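Local coordinates for protein DNA polymerase (Bacillus phage phi29, PDB 2PY5) that replicates the viral genome from a protein primer by processive, strand-displacing DNA synthesis and proofreads it with a 3'-5' exonuclease activity, at residues Lys7-Ala12 with Leu52-Asp57; Tyr59-Lys64 with Tyr120-Lys125; Lys124-Pro129 with Lys379-Leu384. The protein carries 2 engineered substitutions. One frame throughout, in Å; residues are numbered along the deposited sequence.

Contact 1 of 3, residues Lys7-Ala12 with Leu52-Asp57; sequences KMYSCA and LKVQAD. Engineered in segment 7-12: Ala12 (natural residue Asp).
Met8 and Asp57 pair in a parallel beta bridge that joins strands 8-15 and 57-60 in the mixed sheet of the 3'-5' exonuclease domain, whose strand order fits the RNase H-like fold of DnaQ-type exonucleases. Helix 44-54 leads into the second strand, and this contact spans the point where its end turns into the sheet. As usual in a parallel ladder, one residue serves both neighbours of its partner. Asp57 N gives a nearly straight bond to Lys7 O (2.9 Å, 176°), with the donor in the carbonyl plane, and Asp57 O accepts from Tyr9 N at 2.9 Å. The same oxygen takes a CA-H...O contact from Met8 CA at 3.1 Å. The Met8 and Asp57 side chains lie on one side of the sheet, where Met8 packs against Phe181 of helix 160-182 and Asp57 OD1 forms a salt bridge with Arg6.

Tyr9 carries the apolar part. Its CG stands beside the backbone N, anti to the carbonyl carbon (chi1 -68°). The side chain meets Val54 tip to tip, Val54 CG2 approaching the ring obliquely at 3.7 Å from CE1. Ala56 CB reaches the ring edge near its plane, 3.8 Å from CD1. A small methyl suits this place, because the same CB is only 3.2 Å from Lys7 O. The phenol is a good choice here: its ring carbons pack against Val54 and Ala56 while its hydroxyl hydrogen-bonds to Glu37, and Trp50 meets the ring edge-to-face. Gln55 leaves the helix with positive phi. A water bridges this helix end to the strand, donating to Gln55 O at 2.7 Å and accepting from Lys7 N at 2.9 Å.

Contact 2 of 3, residues Tyr59-Lys64 with Tyr120-Lys125; sequences YFHNLK and YDSLKK. With nucleotides of chain A; nucleotides of chain B.
Leu123 CB lies over one face of the His61 imidazole, offset toward the rim, and the two side chains cross at about a right angle. At the edge of the ring, ND1 and Ser122 OG share a hydrogen bond of 2.8 Å (either could be the donor), and CD2 meets a phosphate oxygen of DT6 of chain A near the ring plane; NE2 hydrogen-bonds to Phe128 O, outside the two segments. The Tyr59 and Tyr120 rings meet obliquely, with planes at 34° and Tyr59 CE2 3.6 Å from Tyr120 CB, while Ser122 N and Asp121 C lie at the edge of the Tyr59 ring.

The carboxylate of Asp121 organises the junction. Leu63 N (3.0 Å) and Leu123 N (3.1 Å) reach OD1 from opposite faces of its plane, while Asn62 N adds a weak bond. Since Asp121 is the N-cap of helix 122-125, the Leu123 bond is a capping bond; the Leu63 bond ties in the start of helix 63-76. Asp is short enough to do both, its CG anti to the backbone N (chi1 -170°). Lys124 NZ makes a salt bridge to OD2 at 2.8 Å.

Asn62 tolerates its left-handed backbone and projects its amide to the single-stranded DNA: ND2 donates to O4' of DT6 of chain A at 3.0 Å, in keeping with its part in stabilising the frayed primer end. A water donates to both Asn62 OD1 and Asp121 OD2 and accepts from Lys64 N. Leu123 CD1 meets C5' of DT5 of chain A at 3.8 Å.

The hydrogen bonds Phe60 N to Tyr120 O and Ser122 N to Phe60 O continue the parallel pairing of strands 57-60 and 113-121; helix 160-182 packs against Tyr59, His61 and Ser122, and helix 130-136 against His61.

Contact 3 of 3, residues Lys124-Pro129 with Lys379-Leu384; sequences KKLPFP and KQLAKL. With nucleotides of chain A.
Apolar touches carry the meeting of Pro127 and Leu384, whose side chains reach toward each other tip to tip: Pro127 CG is 3.7 Å from Leu384 CD1, and Pro127 CD is nearly as close. Phe128 CZ approaches CD1 obliquely at 4.3 Å. A looser pair, Leu126 CD2 with Leu381 CD2 at 4.5 Å, joins in one helical turn earlier. The other methyl of Leu384 makes a contact of a different kind, CD2 lying 3.5 Å from the carbonyl oxygen of Lys125. The CG of Leu384 stands anti to its backbone N (chi1 -162°). A branched leucine suits this helix face because its two methyls can meet several partners in a loop of uneven outline.

Hydrogen bonds do not cross the contact; they shape each side from within. Phe128 N bonds to Leu126 O at 2.8 Å, closing an inverse gamma turn. Pro127 is at its centre, and its CG also lies over one face of the Phe128 ring, offset toward the rim. On the helix, Lys383 NZ donates to Gln380 OE1 at 3.1 Å, a side-chain bond between residues three apart.

As for DNA, on the loop side Pro129 CG packs 3.5 Å from O5' of DT5 of chain A, next to the phosphates of the single strand.

Leu381 and Leu384 belong to helix 376-387, on which the Lys-x-x-x-Asn-Ser-x-Tyr-Gly motif of B-family polymerases begins. Lys383 binds the nucleotide in another structure of this protein and is probably involved in nucleotide selection, and Leu384 probably helps to position the templating nucleotide. A DNA-lined exonuclease loop resting on that helix thus marks the border between the proofreading and polymerising domains.

Contact 2 is buried, whereas contacts 1 and 3 are only partly so. Contacts 1 and 2 belong to the same exonuclease sheet and share strand 57-60: Tyr59 bonds through its backbone to Tyr9 and Cys11, so the pairing runs on from one contact to the other. Contacts 2 and 3 share Lys124 and Lys125 of helix 122-125, and His61 NE2 hydrogen-bonds to Phe128 O. The chemistry changes along this line. Contact 1 is mostly backbone ladder with a tyrosine packed beside it, contact 2 adds a capping carboxylate and DNA-binding groups, and contact 3, some 22 Å from contact 1 between centres, is an apolar, hydrogen-bond-free meeting with the polymerase region.

Contact 1 of 3, residues Lys7-Ala12 with Leu52-Asp57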
loop_
_atom_site.group_PDB
_atom_site.type_symbol
_atom_site.label_atom_id
_atom_site.label_comp_id
_atom_site.label_asym_id
_atom_site.label_seq_id
_atom_site.Cartn_x
_atom_site.Cartn_y
_atom_site.Cartn_z
ATOM N N LYS F 7 10.554 26.047 -7.967
ATOM C CA LYS F 7 10.166 25.246 -9.116
ATOM C C LYS F 7 10.128 23.771 -8.736
ATOM O O LYS F 7 10.740 23.373 -7.735
ATOM C CB LYS F 7 11.143 25.461 -10.266
ATOM C CG LYS F 7 11.049 26.840 -10.928
ATOM C CD LYS F 7 12.101 26.955 -12.030
ATOM C CE LYS F 7 11.624 27.718 -13.240
ATOM N NZ LYS F 7 12.577 27.543 -14.391
ATOM N N MET F 8 9.399 22.986 -9.532
ATOM C CA MET F 8 9.244 21.550 -9.324
ATOM C C MET F 8 9.512 20.814 -10.621
ATOM O O MET F 8 9.000 21.200 -11.685
ATOM C CB MET F 8 7.831 21.201 -8.859
ATOM C CG MET F 8 7.332 22.018 -7.687
ATOM S SD MET F 8 5.566 21.784 -7.368
ATOM C CE MET F 8 4.817 22.361 -8.890
ATOM N N TYR F 9 10.268 19.730 -10.514
ATOM C CA TYR F 9 10.642 18.939 -11.683
ATOM C C TYR F 9 10.335 17.489 -11.480
ATOM O O TYR F 9 10.558 16.957 -10.402
ATOM C CB TYR F 9 12.142 19.076 -11.969
ATOM C CG TYR F 9 12.545 20.459 -12.432
ATOM C CD1 TYR F 9 12.794 21.475 -11.517
ATOM C CD2 TYR F 9 12.653 20.748 -13.781
ATOM C CE1 TYR F 9 13.168 22.736 -11.935
ATOM C CE2 TYR F 9 12.999 21.998 -14.212
ATOM C CZ TYR F 9 13.259 23.005 -13.293
ATOM O OH TYR F 9 13.611 24.269 -13.738
ATOM N N SER F 10 9.880 16.858 -12.554
ATOM C CA SER F 10 9.778 15.413 -12.691
ATOM C C SER F 10 11.035 14.860 -13.352
ATOM O O SER F 10 11.407 15.308 -14.436
ATOM C CB SER F 10 8.582 15.085 -13.584
ATOM O OG SER F 10 8.489 13.700 -13.796
ATOM N N CYS F 11 11.659 13.876 -12.701
ATOM C CA CYS F 11 12.965 13.344 -13.127
ATOM C C CYS F 11 12.977 11.832 -13.278
ATOM O O CYS F 11 12.182 11.136 -12.688
ATOM C CB CYS F 11 14.003 13.726 -12.080
ATOM S SG CYS F 11 14.190 15.503 -11.808
ATOM N N ALA F 12 13.912 11.323 -14.076
ATOM C CA ALA F 12 14.110 9.879 -14.200
ATOM C C ALA F 12 15.536 9.583 -14.615
ATOM O O ALA F 12 16.199 10.418 -15.242
ATOM C CB ALA F 12 13.167 9.295 -15.229
ATOM N N LEU F 52 22.469 20.784 -8.139
ATOM C CA LEU F 52 23.072 21.602 -7.099
ATOM C C LEU F 52 22.750 23.069 -7.268
ATOM O O LEU F 52 22.728 23.810 -6.285
ATOM C CB LEU F 52 24.566 21.381 -7.002
ATOM C CG LEU F 52 25.046 19.991 -6.617
ATOM C CD1 LEU F 52 26.577 19.977 -6.462
ATOM C CD2 LEU F 52 24.371 19.452 -5.372
ATOM N N LYS F 53 22.475 23.484 -8.502
ATOM C CA LYS F 53 22.214 24.887 -8.799
ATOM C C LYS F 53 20.737 25.249 -8.877
ATOM O O LYS F 53 20.395 26.427 -8.708
ATOM C CB LYS F 53 22.886 25.277 -10.118
ATOM C CG LYS F 53 24.335 25.638 -9.984
ATOM C CD LYS F 53 24.913 26.044 -11.332
ATOM C CE LYS F 53 26.219 26.793 -11.178
ATOM N NZ LYS F 53 26.920 26.927 -12.490
ATOM N N VAL F 54 19.864 24.262 -9.128
ATOM C CA VAL F 54 18.467 24.564 -9.514
ATOM C C VAL F 54 17.589 25.025 -8.356
ATOM O O VAL F 54 16.564 25.666 -8.589
ATOM C CB VAL F 54 17.806 23.383 -10.304
ATOM C CG1 VAL F 54 17.539 22.190 -9.404
ATOM C CG2 VAL F 54 16.546 23.833 -11.038
ATOM N N GLN F 55 17.996 24.746 -7.113
ATOM C CA GLN F 55 17.234 25.210 -5.933
ATOM C C GLN F 55 15.746 24.902 -6.096
ATOM O O GLN F 55 14.887 25.796 -5.966
ATOM C CB GLN F 55 17.413 26.723 -5.706
ATOM C CG GLN F 55 18.840 27.173 -5.472
ATOM C CD GLN F 55 18.900 28.588 -4.947
ATOM O OE1 GLN F 55 18.223 28.929 -3.971
ATOM N NE2 GLN F 55 19.716 29.423 -5.583
ATOM N N ALA F 56 15.442 23.639 -6.388
ATOM C CA ALA F 56 14.082 23.225 -6.687
ATOM C C ALA F 56 13.653 21.998 -5.894
ATOM O O ALA F 56 14.423 21.402 -5.125
ATOM C CB ALA F 56 13.919 22.971 -8.204
ATOM N N ASP F 57 12.404 21.618 -6.101
ATOM C CA ASP F 57 11.876 20.373 -5.602
ATOM C C ASP F 57 11.820 19.380 -6.761
ATOM O O ASP F 57 11.157 19.646 -7.765
ATOM C CB ASP F 57 10.459 20.589 -5.084
ATOM C CG ASP F 57 10.402 21.435 -3.827
ATOM O OD1 ASP F 57 11.460 21.745 -3.235
ATOM O OD2 ASP F 57 9.265 21.784 -3.418
HETATM O O HOH W 1 13.350 26.964 -7.893
#

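Contact 2 of 3, residues Tyr59-Lys64 with Tyr120-Lys125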
loop_
_atom_site.group_PDB
_atom_site.type_symbol
_atom_site.label_atom_id
_atom_site.label_comp_id
_atom_site.label_asym_id
_atom_site.label_seq_id
_atom_site.Cartn_x
_atom_site.Cartn_y
_atom_site.Cartn_z
ATOM N N TYR F 59 11.258 15.315 -8.192
ATOM C CA TYR F 59 10.513 14.085 -7.950
ATOM C C TYR F 59 11.025 12.979 -8.839
ATOM O O TYR F 59 11.125 13.169 -10.064
ATOM C CB TYR F 59 9.031 14.317 -8.265
ATOM C CG TYR F 59 8.375 15.204 -7.254
ATOM C CD1 TYR F 59 8.458 16.594 -7.349
ATOM C CD2 TYR F 59 7.702 14.648 -6.174
ATOM C CE1 TYR F 59 7.869 17.407 -6.398
ATOM C CE2 TYR F 59 7.111 15.451 -5.220
ATOM C CZ TYR F 59 7.206 16.821 -5.327
ATOM O OH TYR F 59 6.617 17.623 -4.363
ATOM N N PHE F 60 11.347 11.832 -8.242
ATOM C CA PHE F 60 11.616 10.605 -8.989
ATOM C C PHE F 60 10.530 9.626 -8.615
ATOM O O PHE F 60 10.071 9.604 -7.445
ATOM C CB PHE F 60 12.978 9.986 -8.632
ATOM C CG PHE F 60 14.161 10.712 -9.227
ATOM C CD1 PHE F 60 14.666 11.862 -8.633
ATOM C CD2 PHE F 60 14.783 10.220 -10.359
ATOM C CE1 PHE F 60 15.755 12.503 -9.162
ATOM C CE2 PHE F 60 15.882 10.881 -10.894
ATOM C CZ PHE F 60 16.365 12.013 -10.285
ATOM N N HIS F 61 10.132 8.796 -9.572
ATOM C CA HIS F 61 9.155 7.732 -9.287
ATOM C C HIS F 61 9.882 6.503 -8.751
ATOM O O HIS F 61 10.685 5.879 -9.450
ATOM C CB HIS F 61 8.320 7.373 -10.503
ATOM C CG HIS F 61 6.945 6.903 -10.148
ATOM N ND1 HIS F 61 6.048 7.697 -9.477
ATOM C CD2 HIS F 61 6.333 5.707 -10.326
ATOM C CE1 HIS F 61 4.926 7.027 -9.286
ATOM N NE2 HIS F 61 5.075 5.812 -9.783
ATOM N N ASN F 62 9.547 6.138 -7.514
ATOM C CA ASN F 62 10.258 5.115 -6.758
ATOM C C ASN F 62 11.699 5.543 -6.441
ATOM O O ASN F 62 12.683 4.957 -6.881
ATOM C CB ASN F 62 10.195 3.751 -7.438
ATOM C CG ASN F 62 10.649 2.627 -6.534
ATOM O OD1 ASN F 62 10.396 2.638 -5.326
ATOM N ND2 ASN F 62 11.302 1.613 -7.124
ATOM N N LEU F 63 11.788 6.593 -5.632
ATOM C CA LEU F 63 13.030 7.166 -5.177
ATOM C C LEU F 63 14.013 6.156 -4.583
ATOM O O LEU F 63 15.215 6.376 -4.646
ATOM C CB LEU F 63 12.714 8.296 -4.175
ATOM C CG LEU F 63 13.911 9.074 -3.637
ATOM C CD1 LEU F 63 14.612 9.836 -4.727
ATOM C CD2 LEU F 63 13.500 9.979 -2.473
ATOM N N LYS F 64 13.497 5.071 -4.012
ATOM C CA LYS F 64 14.319 3.981 -3.463
ATOM C C LYS F 64 15.299 3.448 -4.512
ATOM O O LYS F 64 16.350 2.905 -4.160
ATOM C CB LYS F 64 13.393 2.860 -3.007
ATOM C CG LYS F 64 14.031 1.752 -2.268
ATOM C CD LYS F 64 12.966 0.912 -1.613
ATOM C CE LYS F 64 13.536 -0.281 -0.876
ATOM N NZ LYS F 64 14.490 0.104 0.207
ATOM N N TYR F 120 12.094 14.270 -3.746
ATOM C CA TYR F 120 10.994 13.498 -3.201
ATOM C C TYR F 120 10.657 12.268 -4.050
ATOM O O TYR F 120 11.107 12.132 -5.192
ATOM C CB TYR F 120 9.778 14.381 -3.127
ATOM C CG TYR F 120 9.881 15.552 -2.179
ATOM C CD1 TYR F 120 9.880 16.850 -2.662
ATOM C CD2 TYR F 120 9.914 15.369 -0.803
ATOM C CE1 TYR F 120 9.926 17.919 -1.803
ATOM C CE2 TYR F 120 9.986 16.442 0.067
ATOM C CZ TYR F 120 9.977 17.724 -0.445
ATOM O OH TYR F 120 10.030 18.830 0.390
ATOM N N ASP F 121 9.829 11.396 -3.490
ATOM C CA ASP F 121 9.325 10.208 -4.180
ATOM C C ASP F 121 7.903 10.461 -4.702
ATOM O O ASP F 121 6.938 10.538 -3.902
ATOM C CB ASP F 121 9.338 9.027 -3.201
ATOM C CG ASP F 121 9.073 7.697 -3.861
ATOM O OD1 ASP F 121 9.030 7.639 -5.117
ATOM O OD2 ASP F 121 8.936 6.693 -3.111
ATOM N N SER F 122 7.734 10.555 -6.024
ATOM C CA SER F 122 6.375 10.666 -6.584
ATOM C C SER F 122 5.543 9.396 -6.334
ATOM O O SER F 122 4.306 9.450 -6.368
ATOM C CB SER F 122 6.378 11.022 -8.065
ATOM O OG SER F 122 7.196 10.153 -8.808
ATOM N N LEU F 123 6.189 8.263 -6.038
ATOM C CA LEU F 123 5.431 7.042 -5.682
ATOM C C LEU F 123 4.637 7.215 -4.383
ATOM O O LEU F 123 3.590 6.555 -4.168
ATOM C CB LEU F 123 6.350 5.821 -5.585
ATOM C CG LEU F 123 5.678 4.459 -5.440
ATOM C CD1 LEU F 123 4.788 4.100 -6.605
ATOM C CD2 LEU F 123 6.755 3.383 -5.245
ATOM N N LYS F 124 5.109 8.107 -3.502
ATOM C CA LYS F 124 4.397 8.364 -2.240
ATOM C C LYS F 124 3.142 9.215 -2.487
ATOM O O LYS F 124 2.184 9.164 -1.713
ATOM C CB LYS F 124 5.333 9.048 -1.235
ATOM C CG LYS F 124 6.567 8.208 -0.845
ATOM C CD LYS F 124 6.218 7.050 0.051
ATOM C CE LYS F 124 7.459 6.251 0.425
ATOM N NZ LYS F 124 8.071 5.563 -0.736
ATOM N N LYS F 125 3.195 10.015 -3.551
ATOM C CA LYS F 125 2.075 10.848 -3.991
ATOM C C LYS F 125 1.061 10.074 -4.846
ATOM O O LYS F 125 -0.147 10.255 -4.700
ATOM C CB LYS F 125 2.636 12.010 -4.804
ATOM C CG LYS F 125 3.472 12.982 -3.995
ATOM C CD LYS F 125 2.756 14.270 -3.719
ATOM C CE LYS F 125 1.414 14.053 -3.045
ATOM N NZ LYS F 125 0.732 15.301 -2.606
ATOM P P DT A 6 7.372 1.645 -11.816
ATOM O OP1 DT A 6 6.937 2.915 -12.386
ATOM O OP2 DT A 6 7.080 0.371 -12.482
ATOM O "O5'" DT A 6 8.976 1.647 -11.714
ATOM C "C5'" DT A 6 9.675 2.834 -11.376
ATOM C "C4'" DT A 6 11.130 2.465 -11.207
ATOM O "O4'" DT A 6 11.299 1.531 -10.127
ATOM C "C3'" DT A 6 11.714 1.757 -12.424
ATOM O "O3'" DT A 6 12.118 2.690 -13.425
ATOM C "C2'" DT A 6 12.870 0.977 -11.812
ATOM C "C1'" DT A 6 12.429 0.714 -10.377
ATOM N N1 DT A 6 12.005 -0.692 -10.110
ATOM C C2 DT A 6 12.461 -1.296 -8.965
ATOM O O2 DT A 6 13.188 -0.753 -8.158
ATOM N N3 DT A 6 12.026 -2.589 -8.805
ATOM C C4 DT A 6 11.190 -3.303 -9.646
ATOM O O4 DT A 6 10.858 -4.458 -9.392
ATOM C C5 DT A 6 10.726 -2.594 -10.812
ATOM C C7 DT A 6 9.820 -3.259 -11.793
ATOM C C6 DT A 6 11.154 -1.329 -10.991
ATOM P P DT A 5 3.581 -1.654 -7.627
ATOM O OP1 DT A 5 2.525 -0.808 -7.024
ATOM O OP2 DT A 5 3.224 -2.794 -8.491
ATOM O "O5'" DT A 5 4.570 -0.685 -8.456
ATOM C "C5'" DT A 5 4.898 0.586 -7.968
ATOM C "C4'" DT A 5 6.372 0.822 -8.129
ATOM O "O4'" DT A 5 7.054 -0.044 -7.216
ATOM C "C3'" DT A 5 6.949 0.481 -9.490
ATOM O "O3'" DT A 5 6.896 1.629 -10.290
ATOM C "C2'" DT A 5 8.382 0.073 -9.189
ATOM C "C1'" DT A 5 8.321 -0.363 -7.739
ATOM N N1 DT A 5 8.455 -1.806 -7.521
ATOM C C2 DT A 5 9.444 -2.221 -6.677
ATOM O O2 DT A 5 10.235 -1.453 -6.137
ATOM N N3 DT A 5 9.498 -3.574 -6.529
ATOM C C4 DT A 5 8.656 -4.514 -7.099
ATOM O O4 DT A 5 8.810 -5.709 -6.884
ATOM C C5 DT A 5 7.627 -4.007 -7.963
ATOM C C7 DT A 5 6.670 -4.936 -8.640
ATOM C C6 DT A 5 7.568 -2.680 -8.138
ATOM P P DT B 5 17.486 -3.740 6.853
ATOM O OP1 DT B 5 17.145 -4.967 7.621
ATOM O OP2 DT B 5 17.962 -2.526 7.555
ATOM O "O5'" DT B 5 18.632 -4.102 5.794
ATOM C "C5'" DT B 5 18.530 -5.263 4.988
ATOM C "C4'" DT B 5 19.367 -5.109 3.733
ATOM O "O4'" DT B 5 18.767 -4.138 2.842
ATOM C "C3'" DT B 5 20.791 -4.615 3.946
ATOM O "O3'" DT B 5 21.639 -5.251 3.003
ATOM C "C2'" DT B 5 20.703 -3.111 3.699
ATOM C "C1'" DT B 5 19.679 -3.081 2.579
ATOM N N1 DT B 5 18.829 -1.860 2.499
ATOM C C2 DT B 5 18.672 -1.219 1.287
ATOM O O2 DT B 5 19.188 -1.562 0.214
ATOM N N3 DT B 5 17.835 -0.129 1.366
ATOM C C4 DT B 5 17.181 0.366 2.481
ATOM O O4 DT B 5 16.447 1.346 2.399
ATOM C C5 DT B 5 17.382 -0.360 3.703
ATOM C C7 DT B 5 16.728 0.073 4.973
ATOM C C6 DT B 5 18.190 -1.434 3.658
HETATM O O HOH W 2 10.597 4.597 -3.369
#

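Contact 3 of 3, residues Lys124-Pro129 with Lys379-Leu384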
loop_
_atom_site.group_PDB
_atom_site.type_symbol
_atom_site.label_atom_id
_atom_site.label_comp_id
_atom_site.label_asym_id
_atom_site.label_seq_id
_atom_site.Cartn_x
_atom_site.Cartn_y
_atom_site.Cartn_z
ATOM N N LYS F 124 5.109 8.107 -3.502
ATOM C CA LYS F 124 4.397 8.364 -2.240
ATOM C C LYS F 124 3.142 9.215 -2.487
ATOM O O LYS F 124 2.184 9.164 -1.713
ATOM C CB LYS F 124 5.333 9.048 -1.235
ATOM C CG LYS F 124 6.567 8.208 -0.845
ATOM C CD LYS F 124 6.218 7.050 0.051
ATOM C CE LYS F 124 7.459 6.251 0.425
ATOM N NZ LYS F 124 8.071 5.563 -0.736
ATOM N N LYS F 125 3.195 10.015 -3.551
ATOM C CA LYS F 125 2.075 10.848 -3.991
ATOM C C LYS F 125 1.061 10.074 -4.846
ATOM O O LYS F 125 -0.147 10.255 -4.700
ATOM C CB LYS F 125 2.636 12.010 -4.804
ATOM C CG LYS F 125 3.472 12.982 -3.995
ATOM C CD LYS F 125 2.756 14.270 -3.719
ATOM C CE LYS F 125 1.414 14.053 -3.045
ATOM N NZ LYS F 125 0.732 15.301 -2.606
ATOM N N LEU F 126 1.584 9.226 -5.727
ATOM C CA LEU F 126 0.848 8.505 -6.743
ATOM C C LEU F 126 1.288 7.037 -6.648
ATOM O O LEU F 126 2.199 6.605 -7.347
ATOM C CB LEU F 126 1.162 9.111 -8.122
ATOM C CG LEU F 126 0.771 10.592 -8.291
ATOM C CD1 LEU F 126 1.511 11.192 -9.515
ATOM C CD2 LEU F 126 -0.745 10.751 -8.408
ATOM N N PRO F 127 0.664 6.274 -5.726
ATOM C CA PRO F 127 1.153 4.922 -5.400
ATOM C C PRO F 127 0.791 3.825 -6.425
ATOM O O PRO F 127 0.108 2.848 -6.102
ATOM C CB PRO F 127 0.528 4.672 -4.025
ATOM C CG PRO F 127 -0.786 5.408 -4.108
ATOM C CD PRO F 127 -0.447 6.677 -4.841
ATOM N N PHE F 128 1.263 4.005 -7.658
ATOM C CA PHE F 128 1.011 3.075 -8.764
ATOM C C PHE F 128 2.199 3.149 -9.684
ATOM O O PHE F 128 2.888 4.157 -9.685
ATOM C CB PHE F 128 -0.244 3.469 -9.555
ATOM C CG PHE F 128 -1.384 3.929 -8.704
ATOM C CD1 PHE F 128 -1.560 5.279 -8.436
ATOM C CD2 PHE F 128 -2.265 3.015 -8.183
ATOM C CE1 PHE F 128 -2.629 5.707 -7.637
ATOM C CE2 PHE F 128 -3.339 3.425 -7.389
ATOM C CZ PHE F 128 -3.506 4.777 -7.120
ATOM N N PRO F 129 2.432 2.097 -10.488
ATOM C CA PRO F 129 3.474 2.239 -11.515
ATOM C C PRO F 129 3.140 3.360 -12.508
ATOM O O PRO F 129 1.968 3.684 -12.705
ATOM C CB PRO F 129 3.459 0.894 -12.232
ATOM C CG PRO F 129 2.738 -0.043 -11.347
ATOM C CD PRO F 129 1.796 0.776 -10.512
ATOM N N LYS F 379 -11.060 11.713 -10.754
ATOM C CA LYS F 379 -11.728 10.563 -10.146
ATOM C C LYS F 379 -10.720 9.734 -9.356
ATOM O O LYS F 379 -11.000 9.326 -8.241
ATOM C CB LYS F 379 -12.395 9.678 -11.189
ATOM C CG LYS F 379 -13.161 8.508 -10.578
ATOM C CD LYS F 379 -13.871 7.706 -11.626
ATOM C CE LYS F 379 -14.803 6.695 -11.010
ATOM N NZ LYS F 379 -15.726 6.127 -12.028
ATOM N N GLN F 380 -9.542 9.497 -9.936
ATOM C CA GLN F 380 -8.516 8.703 -9.246
ATOM C C GLN F 380 -8.069 9.383 -7.971
ATOM O O GLN F 380 -7.735 8.724 -6.986
ATOM C CB GLN F 380 -7.268 8.488 -10.129
ATOM C CG GLN F 380 -7.527 7.860 -11.471
ATOM C CD GLN F 380 -8.562 6.767 -11.426
ATOM O OE1 GLN F 380 -8.427 5.799 -10.678
ATOM N NE2 GLN F 380 -9.612 6.915 -12.230
ATOM N N LEU F 381 -7.990 10.710 -8.005
ATOM C CA LEU F 381 -7.546 11.450 -6.849
ATOM C C LEU F 381 -8.586 11.400 -5.740
ATOM O O LEU F 381 -8.228 11.341 -4.572
ATOM C CB LEU F 381 -7.212 12.886 -7.213
ATOM C CG LEU F 381 -5.987 13.035 -8.104
ATOM C CD1 LEU F 381 -5.896 14.494 -8.530
ATOM C CD2 LEU F 381 -4.703 12.572 -7.414
ATOM N N ALA F 382 -9.864 11.400 -6.111
ATOM C CA ALA F 382 -10.941 11.257 -5.116
ATOM C C ALA F 382 -10.871 9.892 -4.438
ATOM O O ALA F 382 -11.029 9.778 -3.225
ATOM C CB ALA F 382 -12.299 11.475 -5.770
ATOM N N LYS F 383 -10.621 8.849 -5.222
ATOM C CA LYS F 383 -10.424 7.510 -4.683
ATOM C C LYS F 383 -9.230 7.490 -3.741
ATOM O O LYS F 383 -9.266 6.906 -2.661
ATOM C CB LYS F 383 -10.224 6.522 -5.824
ATOM C CG LYS F 383 -11.473 6.362 -6.686
ATOM C CD LYS F 383 -11.172 5.729 -8.023
ATOM C CE LYS F 383 -10.691 4.318 -7.897
ATOM N NZ LYS F 383 -10.369 3.769 -9.260
ATOM N N LEU F 384 -8.154 8.149 -4.158
ATOM C CA LEU F 384 -6.966 8.217 -3.343
ATOM C C LEU F 384 -7.240 8.909 -2.005
ATOM O O LEU F 384 -6.797 8.445 -0.955
ATOM C CB LEU F 384 -5.846 8.925 -4.120
ATOM C CG LEU F 384 -4.418 8.751 -3.652
ATOM C CD1 LEU F 384 -3.971 7.285 -3.600
ATOM C CD2 LEU F 384 -3.528 9.545 -4.602
ATOM P P DT A 5 3.581 -1.654 -7.627
ATOM O OP1 DT A 5 2.525 -0.808 -7.024
ATOM O OP2 DT A 5 3.224 -2.794 -8.491
ATOM O "O5'" DT A 5 4.570 -0.685 -8.456
ATOM C "C5'" DT A 5 4.898 0.586 -7.968
ATOM C "C4'" DT A 5 6.372 0.822 -8.129
ATOM O "O4'" DT A 5 7.054 -0.044 -7.216
ATOM C "C3'" DT A 5 6.949 0.481 -9.490
ATOM O "O3'" DT A 5 6.896 1.629 -10.290
ATOM C "C2'" DT A 5 8.382 0.073 -9.189
ATOM C "C1'" DT A 5 8.321 -0.363 -7.739
ATOM N N1 DT A 5 8.455 -1.806 -7.521
ATOM C C2 DT A 5 9.444 -2.221 -6.677
ATOM O O2 DT A 5 10.235 -1.453 -6.137
ATOM N N3 DT A 5 9.498 -3.574 -6.529
ATOM C C4 DT A 5 8.656 -4.514 -7.099
ATOM O O4 DT A 5 8.810 -5.709 -6.884
ATOM C C5 DT A 5 7.627 -4.007 -7.963
ATOM C C7 DT A 5 6.670 -4.936 -8.640
ATOM C C6 DT A 5 7.568 -2.680 -8.138
ATOM P P DT A 6 7.372 1.645 -11.816
ATOM O OP1 DT A 6 6.937 2.915 -12.386
ATOM O OP2 DT A 6 7.080 0.371 -12.482
ATOM O "O5'" DT A 6 8.976 1.647 -11.714
ATOM C "C5'" DT A 6 9.675 2.834 -11.376
ATOM C "C4'" DT A 6 11.130 2.465 -11.207
ATOM O "O4'" DT A 6 11.299 1.531 -10.127
ATOM C "C3'" DT A 6 11.714 1.757 -12.424
ATOM O "O3'" DT A 6 12.118 2.690 -13.425
ATOM C "C2'" DT A 6 12.870 0.977 -11.812
ATOM C "C1'" DT A 6 12.429 0.714 -10.377
ATOM N N1 DT A 6 12.005 -0.692 -10.110
ATOM C C2 DT A 6 12.461 -1.296 -8.965
ATOM O O2 DT A 6 13.188 -0.753 -8.158
ATOM N N3 DT A 6 12.026 -2.589 -8.805
ATOM C C4 DT A 6 11.190 -3.303 -9.646
ATOM O O4 DT A 6 10.858 -4.458 -9.392
ATOM C C5 DT A 6 10.726 -2.594 -10.812
ATOM C C7 DT A 6 9.820 -3.259 -11.793
ATOM C C6 DT A 6 11.154 -1.329 -10.991
#